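Local atomic coordinates of riboflavin kinase, putative (Trypanosoma brucei, PDB entry 3BNW), a protein that probably transfers phosphate from ATP to riboflavin to make FMN. Residues F19-V24 / I172-D177; I42-D47 / L97-Y102; K117-G122 / S163-P168. One frame throughout, in Å; residues are numbered along the deposited sequence.

How the contacts relate
All three contacts bear on the same curled antiparallel sheet, consistent with the beta barrel of riboflavin kinases. Contact 1 pairs strand 18-25 with the late strand 174-177, so along the chain it encloses the other two, and contact 2 closes before contact 3 opens. The centres of contacts 2 and 3 each lie about 9 Å from that of contact 1 but about 15 Å from one another. Strand 18-25 is the common element: it pairs with 41-42, whose last residue takes part in contact 2, and with 115-126, the strand of contact 3. Contact 2 joins the end of strand 41-42 and the loop after it to strand 98-103, whereas contacts 1 and 3 fasten C-terminal segments to the sheet.

Contact 1 of 3, residues F19-V24 / I172-D177; sequences FLRGKV and IPYFED
Phe19 to Arg21 pair antiparallel with Tyr174 to Glu176, their short strand axes 4.7 Å apart at closest and 173° between directions. Phe19 and Glu176 exchange two backbone hydrogen bonds, the shorter from Phe19 N to Glu176 O at 2.6 Å; Arg21 and Tyr174 exchange another two. Between them Leu20 and Phe175 form a non-hydrogen-bonded pair, where the CA-H groups of Leu20 and Phe175 lean on carbonyl oxygens. At the end of the pairing Gly22 comes opposite Pro173, which follows a cis peptide bond, with the CA atoms of Gly22 and Pro173 4.5 Å apart; Pro173 CA and CB lie against Arg21 O.

On the face of Phe19 and Arg21, the guanidinium of Arg21 lies against the start of the Tyr174 side chain. Its plane is only 6° from that of the phenol ring, yet it is Tyr174 CB that covers its face, with Arg21 NH2 3.1 Å from that atom. A bend at chi3 (57°) turns NE out of the line of an otherwise extended chain. The flat guanidinium thus packs on Tyr174 while its NH2 bonds Thr171 O. The Phe19 and Tyr174 rings meet rim to rim, CD1 of Phe19 4.1 Å from CD1 of Tyr174. Tyr174 OH in turn bonds Glu176 OE1 at 3.0 Å, from above the carboxylate plane. Further along, Lys23 CE packs 3.5 Å from Ile172 CD1, the lysine supplying its aliphatic part at an exposed edge.

The opposite face, carrying Leu20 and Phe175, is apolar and turns to helix 46-52: Leu20 touches Val48 and Leu52, Phe175 touches Cys51. Strand 18-25 is also hydrogen-bonded to strand 115-126, through Leu20 with Ile118 and Gly22 with Val116.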
loop_
_atom_site.group_PDB
_atom_site.type_symbol
_atom_site.label_atom_id
_atom_site.label_comp_id
_atom_site.label_asym_id
_atom_site.label_seq_id
_atom_site.Cartn_x
_atom_site.Cartn_y
_atom_site.Cartn_z
ATOM N N PHE A 19 7.326 -5.750 4.430
ATOM C CA PHE A 19 5.980 -6.159 4.796
ATOM C C PHE A 19 5.464 -5.191 5.855
ATOM O O PHE A 19 6.229 -4.731 6.704
ATOM C CB PHE A 19 6.020 -7.590 5.342
ATOM C CG PHE A 19 4.709 -8.073 5.901
ATOM C CD1 PHE A 19 4.502 -8.123 7.275
ATOM C CD2 PHE A 19 3.688 -8.489 5.055
ATOM C CE1 PHE A 19 3.297 -8.574 7.797
ATOM C CE2 PHE A 19 2.482 -8.940 5.565
ATOM C CZ PHE A 19 2.285 -8.981 6.940
ATOM N N LEU A 20 4.174 -4.877 5.798
ATOM C CA LEU A 20 3.569 -3.960 6.759
ATOM C C LEU A 20 2.171 -4.429 7.105
ATOM O O LEU A 20 1.371 -4.718 6.213
ATOM C CB LEU A 20 3.535 -2.536 6.191
ATOM C CG LEU A 20 3.012 -1.399 7.082
ATOM C CD1 LEU A 20 3.693 -1.374 8.446
ATOM C CD2 LEU A 20 3.187 -0.042 6.378
ATOM N N ARG A 21 1.887 -4.524 8.400
ATOM C CA ARG A 21 0.564 -4.926 8.882
ATOM C C ARG A 21 0.055 -3.866 9.848
ATOM O O ARG A 21 0.779 -3.459 10.757
ATOM C CB ARG A 21 0.628 -6.290 9.584
ATOM C CG ARG A 21 -0.714 -6.755 10.176
ATOM C CD ARG A 21 -0.623 -8.141 10.819
ATOM N NE ARG A 21 0.400 -8.209 11.871
ATOM C CZ ARG A 21 1.524 -8.926 11.816
ATOM N NH1 ARG A 21 1.810 -9.683 10.762
ATOM N NH2 ARG A 21 2.371 -8.897 12.837
ATOM N N GLY A 22 -1.184 -3.425 9.650
ATOM C CA GLY A 22 -1.788 -2.416 10.517
ATOM C C GLY A 22 -3.266 -2.232 10.235
ATOM O O GLY A 22 -3.762 -2.675 9.205
ATOM N N LYS A 23 -3.966 -1.570 11.155
ATOM C CA LYS A 23 -5.399 -1.313 11.005
ATOM C C LYS A 23 -5.698 -0.115 10.093
ATOM O O LYS A 23 -4.927 0.843 10.027
ATOM C CB LYS A 23 -6.054 -1.099 12.375
ATOM C CG LYS A 23 -6.024 -2.332 13.264
ATOM C CD LYS A 23 -7.225 -2.403 14.186
ATOM C CE LYS A 23 -7.062 -3.522 15.206
ATOM N NZ LYS A 23 -8.342 -3.865 15.885
ATOM N N VAL A 24 -6.827 -0.194 9.392
ATOM C CA VAL A 24 -7.296 0.894 8.540
ATOM C C VAL A 24 -7.967 1.957 9.414
ATOM O O VAL A 24 -8.941 1.661 10.119
ATOM C CB VAL A 24 -8.297 0.392 7.470
ATOM C CG1 VAL A 24 -8.751 1.539 6.571
ATOM C CG2 VAL A 24 -7.676 -0.728 6.637
ATOM N N ILE A 172 0.334 -5.355 16.335
ATOM C CA ILE A 172 -0.071 -4.338 15.356
ATOM C C ILE A 172 0.297 -2.940 15.872
ATOM O O ILE A 172 0.038 -2.623 17.034
ATOM C CB ILE A 172 -1.592 -4.370 15.034
ATOM C CG1 ILE A 172 -2.403 -4.825 16.258
ATOM C CG2 ILE A 172 -1.868 -5.268 13.829
ATOM C CD1 ILE A 172 -3.892 -4.561 16.158
ATOM N N PRO A 173 0.923 -2.108 15.021
ATOM C CA PRO A 173 1.408 -2.442 13.682
ATOM C C PRO A 173 2.647 -3.352 13.704
ATOM O O PRO A 173 3.230 -3.599 14.767
ATOM C CB PRO A 173 1.757 -1.071 13.088
ATOM C CG PRO A 173 2.089 -0.233 14.256
ATOM C CD PRO A 173 1.182 -0.696 15.358
ATOM N N TYR A 174 3.024 -3.852 12.531
ATOM C CA TYR A 174 4.222 -4.672 12.382
ATOM C C TYR A 174 4.894 -4.420 11.028
ATOM O O TYR A 174 4.220 -4.353 10.000
ATOM C CB TYR A 174 3.877 -6.160 12.528
ATOM C CG TYR A 174 5.092 -7.045 12.424
ATOM C CD1 TYR A 174 5.383 -7.731 11.248
ATOM C CD2 TYR A 174 5.974 -7.163 13.490
ATOM C CE1 TYR A 174 6.514 -8.525 11.146
ATOM C CE2 TYR A 174 7.103 -7.953 13.400
ATOM C CZ TYR A 174 7.370 -8.629 12.227
ATOM O OH TYR A 174 8.498 -9.413 12.148
ATOM N N PHE A 175 6.220 -4.293 11.044
ATOM C CA PHE A 175 7.020 -4.080 9.841
ATOM C C PHE A 175 8.079 -5.177 9.732
ATOM O O PHE A 175 8.654 -5.572 10.745
ATOM C CB PHE A 175 7.692 -2.698 9.911
ATOM C CG PHE A 175 8.698 -2.434 8.811
ATOM C CD1 PHE A 175 9.998 -2.923 8.900
ATOM C CD2 PHE A 175 8.355 -1.674 7.703
ATOM C CE1 PHE A 175 10.924 -2.682 7.897
ATOM C CE2 PHE A 175 9.289 -1.424 6.696
ATOM C CZ PHE A 175 10.573 -1.933 6.797
ATOM N N GLU A 176 8.345 -5.649 8.510
ATOM C CA GLU A 176 9.426 -6.621 8.264
ATOM C C GLU A 176 10.060 -6.522 6.866
ATOM O O GLU A 176 9.357 -6.452 5.867
ATOM C CB GLU A 176 8.915 -8.051 8.485
ATOM C CG GLU A 176 9.934 -9.118 8.080
ATOM C CD GLU A 176 9.599 -10.514 8.562
ATOM O OE1 GLU A 176 8.713 -10.671 9.424
ATOM O OE2 GLU A 176 10.237 -11.463 8.068
ATOM N N ASP A 177 11.389 -6.558 6.808
ATOM C CA ASP A 177 12.126 -6.565 5.534
ATOM C C ASP A 177 12.091 -7.927 4.829
ATOM O O ASP A 177 12.086 -8.971 5.482
ATOM C CB ASP A 177 13.595 -6.174 5.757
ATOM C CG ASP A 177 13.813 -4.673 5.800
ATOM O OD1 ASP A 177 13.183 -3.955 4.998
ATOM O OD2 ASP A 177 14.636 -4.207 6.620
#

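Contact 2 of 3, residues I42-D47 / L97-Y102; sequences IGLDKD and LTVEPY
Ile42 and Leu44 press their methyl ends against Val99, Pro101 and Leu97, bringing the end of the short strand 41-42 up to strand 98-103 in a curled sheet consistent with the riboflavin kinase beta barrel. The projecting part of Leu44 is CD1, which settles into a hollow formed by Leu97 and Val99. Leu44 CD1 lies 3.3 Å from Leu97 O. The same Leu44 CD1 is 3.7 Å from Leu97 CD1 and also meets Val99 CG2. A leucine suits this place because one methyl, carried well out from the backbone, can meet all three atoms.

Ile42 fills the next dip. With CG1 anti to the carbonyl carbon (chi1 -58°), that branch lies 3.9 Å from Pro101 CG, while its end, CD1, reaches Val99 CG1, also at 3.9 Å. The two methyls of Val99 thus serve different partners, CG1 Ile42 and CG2 Leu44, and the compact proline ring gives Ile42 a firm bump to rest on. Leu52 of helix 46-52 also touches Leu44, Leu97 and Val99; Asp45 N-caps this helix through OD1 and Val48 N.

The backbones are joined directly by Ile42 N to Val99 O, 3.1 Å, and through one water, which donates to Ile42 O and accepts from Val99 N, 2.7 Å from each of these two atoms.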
loop_
_atom_site.group_PDB
_atom_site.type_symbol
_atom_site.label_atom_id
_atom_site.label_comp_id
_atom_site.label_asym_id
_atom_site.label_seq_id
_atom_site.Cartn_x
_atom_site.Cartn_y
_atom_site.Cartn_z
ATOM N N ILE A 42 -3.048 3.568 7.153
ATOM C CA ILE A 42 -2.662 2.449 8.004
ATOM C C ILE A 42 -2.126 3.027 9.310
ATOM O O ILE A 42 -1.243 3.886 9.293
ATOM C CB ILE A 42 -1.596 1.563 7.342
ATOM C CG1 ILE A 42 -2.113 1.037 6.003
ATOM C CG2 ILE A 42 -1.232 0.402 8.253
ATOM C CD1 ILE A 42 -1.159 0.091 5.313
ATOM N N GLY A 43 -2.679 2.571 10.431
ATOM C CA GLY A 43 -2.269 3.046 11.749
ATOM C C GLY A 43 -0.851 2.627 12.083
ATOM O O GLY A 43 -0.545 1.436 12.125
ATOM N N LEU A 44 0.016 3.613 12.312
ATOM C CA LEU A 44 1.415 3.365 12.632
ATOM C C LEU A 44 1.696 3.677 14.099
ATOM O O LEU A 44 0.845 4.221 14.803
ATOM C CB LEU A 44 2.321 4.222 11.744
ATOM C CG LEU A 44 2.035 4.217 10.239
ATOM C CD1 LEU A 44 3.009 5.135 9.499
ATOM C CD2 LEU A 44 2.084 2.800 9.677
ATOM N N ASP A 45 2.893 3.311 14.548
ATOM C CA ASP A 45 3.416 3.728 15.850
ATOM C C ASP A 45 4.844 4.242 15.661
ATOM O O ASP A 45 5.357 4.229 14.542
ATOM C CB ASP A 45 3.346 2.579 16.872
ATOM C CG ASP A 45 4.178 1.362 16.472
ATOM O OD1 ASP A 45 5.007 1.447 15.539
ATOM O OD2 ASP A 45 3.999 0.307 17.112
ATOM N N LYS A 46 5.478 4.687 16.742
ATOM C CA LYS A 46 6.791 5.334 16.659
ATOM C C LYS A 46 7.856 4.461 15.984
ATOM O O LYS A 46 8.652 4.957 15.178
ATOM C CB LYS A 46 7.274 5.757 18.051
ATOM C CG LYS A 46 8.484 6.695 18.025
ATOM C CD LYS A 46 8.979 7.074 19.420
ATOM C CE LYS A 46 8.083 8.107 20.097
ATOM N NZ LYS A 46 6.830 7.514 20.654
ATOM N N ASP A 47 7.860 3.171 16.314
ATOM C CA ASP A 47 8.849 2.226 15.784
ATOM C C ASP A 47 8.654 1.959 14.291
ATOM O O ASP A 47 9.616 1.946 13.529
ATOM C CB ASP A 47 8.790 0.908 16.567
ATOM C CG ASP A 47 9.688 -0.171 15.977
ATOM O OD1 ASP A 47 10.806 -0.373 16.503
ATOM O OD2 ASP A 47 9.273 -0.817 14.988
ATOM N N LEU A 97 4.816 10.746 9.568
ATOM C CA LEU A 97 4.848 9.734 8.512
ATOM C C LEU A 97 3.491 9.023 8.418
ATOM O O LEU A 97 2.993 8.454 9.395
ATOM C CB LEU A 97 5.973 8.721 8.771
ATOM C CG LEU A 97 6.481 7.817 7.636
ATOM C CD1 LEU A 97 5.478 6.738 7.279
ATOM C CD2 LEU A 97 6.853 8.627 6.409
ATOM N N THR A 98 2.893 9.094 7.232
ATOM C CA THR A 98 1.587 8.522 6.958
ATOM C C THR A 98 1.750 7.500 5.842
ATOM O O THR A 98 2.619 7.656 4.983
ATOM C CB THR A 98 0.594 9.621 6.505
ATOM O OG1 THR A 98 0.538 10.662 7.488
ATOM C CG2 THR A 98 -0.799 9.056 6.299
ATOM N N VAL A 99 0.933 6.447 5.875
ATOM C CA VAL A 99 0.858 5.486 4.773
ATOM C C VAL A 99 -0.578 5.430 4.283
ATOM O O VAL A 99 -1.495 5.146 5.049
ATOM C CB VAL A 99 1.347 4.078 5.181
ATOM C CG1 VAL A 99 1.072 3.065 4.063
ATOM C CG2 VAL A 99 2.830 4.115 5.522
ATOM N N GLU A 100 -0.755 5.709 2.998
ATOM C CA GLU A 100 -2.071 5.879 2.404
ATOM C C GLU A 100 -2.207 4.933 1.217
ATOM O O GLU A 100 -1.721 5.239 0.130
ATOM C CB GLU A 100 -2.245 7.335 1.968
ATOM C CG GLU A 100 -3.666 7.727 1.633
ATOM C CD GLU A 100 -3.777 9.177 1.206
ATOM O OE1 GLU A 100 -4.498 9.937 1.880
ATOM O OE2 GLU A 100 -3.136 9.564 0.203
ATOM N N PRO A 101 -2.864 3.772 1.422
ATOM C CA PRO A 101 -2.916 2.758 0.376
ATOM C C PRO A 101 -4.129 2.909 -0.547
ATOM O O PRO A 101 -5.196 3.366 -0.117
ATOM C CB PRO A 101 -3.006 1.451 1.173
ATOM C CG PRO A 101 -3.665 1.829 2.478
ATOM C CD PRO A 101 -3.602 3.334 2.625
ATOM N N TYR A 102 -3.947 2.519 -1.809
ATOM C CA TYR A 102 -5.014 2.551 -2.803
ATOM C C TYR A 102 -5.109 1.188 -3.485
ATOM O O TYR A 102 -4.398 0.915 -4.455
ATOM C CB TYR A 102 -4.765 3.650 -3.850
ATOM C CG TYR A 102 -4.116 4.908 -3.313
ATOM C CD1 TYR A 102 -4.788 5.738 -2.421
ATOM C CD2 TYR A 102 -2.838 5.275 -3.716
ATOM C CE1 TYR A 102 -4.194 6.890 -1.930
ATOM C CE2 TYR A 102 -2.240 6.428 -3.235
ATOM C CZ TYR A 102 -2.922 7.229 -2.340
ATOM O OH TYR A 102 -2.323 8.375 -1.866
HETATM O O HOH W 1 -0.618 6.200 8.046
#

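Contact 3 of 3, residues K117-G122 / S163-P168; sequences KIIVLG and SLFESP
Phe165 brings the edge of its ring to strand 115-126 at Lys117, with Ile119, whose side chain leaves the strand on the same side as that of Lys117, meeting the ring obliquely. The ring comes in edge first: its CE1 lies 3.6 Å from Lys117 O, and Lys117 C and Ile118 CA also sit near the ring plane. Along one part of the rim, Phe165 CD1 is 3.9 Å from Lys117 CB. On the far part, Ile119 stands off the ring plane to one side, its CG1 3.7 Å from Phe165 CZ and its CD1 3.7 Å from Phe165 CE2. A phenylalanine suits this place because its rigid ring carries an apolar edge from the loop to the backbone of the strand.

Lys117 runs out past the ring to the backbone of the same phenylalanine. Its chain is extended beyond CG, which carries NZ to Phe165 O at 2.9 Å, in a bond nearly along the C=O axis (160°). Here lysine does two jobs: CB packs on the aromatic rim, and the ammonium group holds the carbonyl of a turn whose backbone bonds from Glu166 N to Ser163 O and from Ser167 N to Leu164 O are weak.

The segment 163-168 belongs to the loop between helix 154-157 and strand 174-177. It lies over strand 115-126 and both its neighbours in the sheet: Leu164 touches Phe19 of strand 18-25, and Phe165 touches Thr65 of strand 58-69.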
loop_
_atom_site.group_PDB
_atom_site.type_symbol
_atom_site.label_atom_id
_atom_site.label_comp_id
_atom_site.label_asym_id
_atom_site.label_seq_id
_atom_site.Cartn_x
_atom_site.Cartn_y
_atom_site.Cartn_z
ATOM N N LYS A 117 -2.774 -5.924 5.320
ATOM C CA LYS A 117 -1.424 -6.429 5.223
ATOM C C LYS A 117 -0.938 -6.107 3.827
ATOM O O LYS A 117 -1.649 -6.367 2.864
ATOM C CB LYS A 117 -1.415 -7.943 5.456
ATOM C CG LYS A 117 -1.936 -8.368 6.820
ATOM C CD LYS A 117 -2.064 -9.881 6.921
ATOM C CE LYS A 117 -2.990 -10.297 8.067
ATOM N NZ LYS A 117 -3.194 -11.771 8.122
ATOM N N ILE A 118 0.251 -5.521 3.712
ATOM C CA ILE A 118 0.812 -5.221 2.393
ATOM C C ILE A 118 2.268 -5.660 2.280
ATOM O O ILE A 118 3.021 -5.603 3.252
ATOM C CB ILE A 118 0.672 -3.711 2.007
ATOM C CG1 ILE A 118 1.343 -2.801 3.036
ATOM C CG2 ILE A 118 -0.801 -3.324 1.860
ATOM C CD1 ILE A 118 1.559 -1.375 2.545
ATOM N N ILE A 119 2.633 -6.135 1.091
ATOM C CA ILE A 119 4.027 -6.333 0.710
ATOM C C ILE A 119 4.359 -5.261 -0.343
ATOM O O ILE A 119 3.747 -5.231 -1.411
ATOM C CB ILE A 119 4.267 -7.758 0.156
ATOM C CG1 ILE A 119 4.026 -8.794 1.263
ATOM C CG2 ILE A 119 5.690 -7.899 -0.391
ATOM C CD1 ILE A 119 4.277 -10.243 0.864
ATOM N N VAL A 120 5.295 -4.368 -0.019
ATOM C CA VAL A 120 5.699 -3.288 -0.928
ATOM C C VAL A 120 6.897 -3.743 -1.745
ATOM O O VAL A 120 7.960 -3.973 -1.193
ATOM C CB VAL A 120 6.066 -1.985 -0.164
ATOM C CG1 VAL A 120 6.698 -0.981 -1.099
ATOM C CG2 VAL A 120 4.847 -1.379 0.491
ATOM N N LEU A 121 6.723 -3.861 -3.058
ATOM C CA LEU A 121 7.733 -4.462 -3.924
ATOM C C LEU A 121 8.513 -3.447 -4.752
ATOM O O LEU A 121 9.576 -3.775 -5.278
ATOM C CB LEU A 121 7.082 -5.496 -4.844
ATOM C CG LEU A 121 6.529 -6.731 -4.116
ATOM C CD1 LEU A 121 5.569 -7.506 -5.004
ATOM C CD2 LEU A 121 7.661 -7.618 -3.632
ATOM N N GLY A 122 8.010 -2.222 -4.884
ATOM C CA GLY A 122 8.768 -1.201 -5.602
ATOM C C GLY A 122 8.166 0.188 -5.576
ATOM O O GLY A 122 7.052 0.399 -5.076
ATOM N N SER A 163 3.888 -16.039 2.401
ATOM C CA SER A 163 3.516 -16.653 3.677
ATOM C C SER A 163 3.243 -15.652 4.802
ATOM O O SER A 163 2.546 -15.981 5.766
ATOM C CB SER A 163 4.617 -17.633 4.111
ATOM O OG SER A 163 5.908 -17.075 3.908
ATOM N N LEU A 164 3.800 -14.445 4.685
ATOM C CA LEU A 164 3.574 -13.375 5.667
ATOM C C LEU A 164 2.103 -12.949 5.745
ATOM O O LEU A 164 1.635 -12.509 6.800
ATOM C CB LEU A 164 4.447 -12.155 5.354
ATOM C CG LEU A 164 5.859 -12.125 5.943
ATOM C CD1 LEU A 164 5.822 -11.732 7.413
ATOM C CD2 LEU A 164 6.553 -13.455 5.766
ATOM N N PHE A 165 1.380 -13.073 4.634
ATOM C CA PHE A 165 -0.057 -12.811 4.634
ATOM C C PHE A 165 -0.766 -13.802 5.554
ATOM O O PHE A 165 -1.673 -13.431 6.300
ATOM C CB PHE A 165 -0.647 -12.911 3.220
ATOM C CG PHE A 165 -0.250 -11.784 2.309
ATOM C CD1 PHE A 165 -0.502 -10.462 2.661
ATOM C CD2 PHE A 165 0.353 -12.045 1.082
ATOM C CE1 PHE A 165 -0.139 -9.414 1.813
ATOM C CE2 PHE A 165 0.717 -11.006 0.230
ATOM C CZ PHE A 165 0.468 -9.686 0.598
ATOM N N GLU A 166 -0.326 -15.056 5.496
ATOM C CA GLU A 166 -0.914 -16.142 6.283
ATOM C C GLU A 166 -0.312 -16.261 7.683
ATOM O O GLU A 166 -0.738 -17.106 8.467
ATOM C CB GLU A 166 -0.753 -17.469 5.531
ATOM C CG GLU A 166 -1.524 -17.515 4.216
ATOM C CD GLU A 166 -1.136 -18.682 3.325
ATOM O OE1 GLU A 166 -0.394 -19.576 3.782
ATOM O OE2 GLU A 166 -1.581 -18.709 2.158
ATOM N N SER A 167 0.674 -15.425 8.000
ATOM C CA SER A 167 1.297 -15.454 9.319
ATOM C C SER A 167 0.380 -14.869 10.395
ATOM O O SER A 167 -0.138 -13.760 10.235
ATOM C CB SER A 167 2.610 -14.679 9.316
ATOM O OG SER A 167 3.244 -14.779 10.581
ATOM N N PRO A 168 0.172 -15.612 11.498
ATOM C CA PRO A 168 -0.526 -15.009 12.626
ATOM C C PRO A 168 0.424 -14.123 13.430
ATOM O O PRO A 168 1.641 -14.335 13.404
ATOM C CB PRO A 168 -0.975 -16.219 13.445
ATOM C CG PRO A 168 0.065 -17.253 13.178
ATOM C CD PRO A 168 0.562 -17.009 11.774
#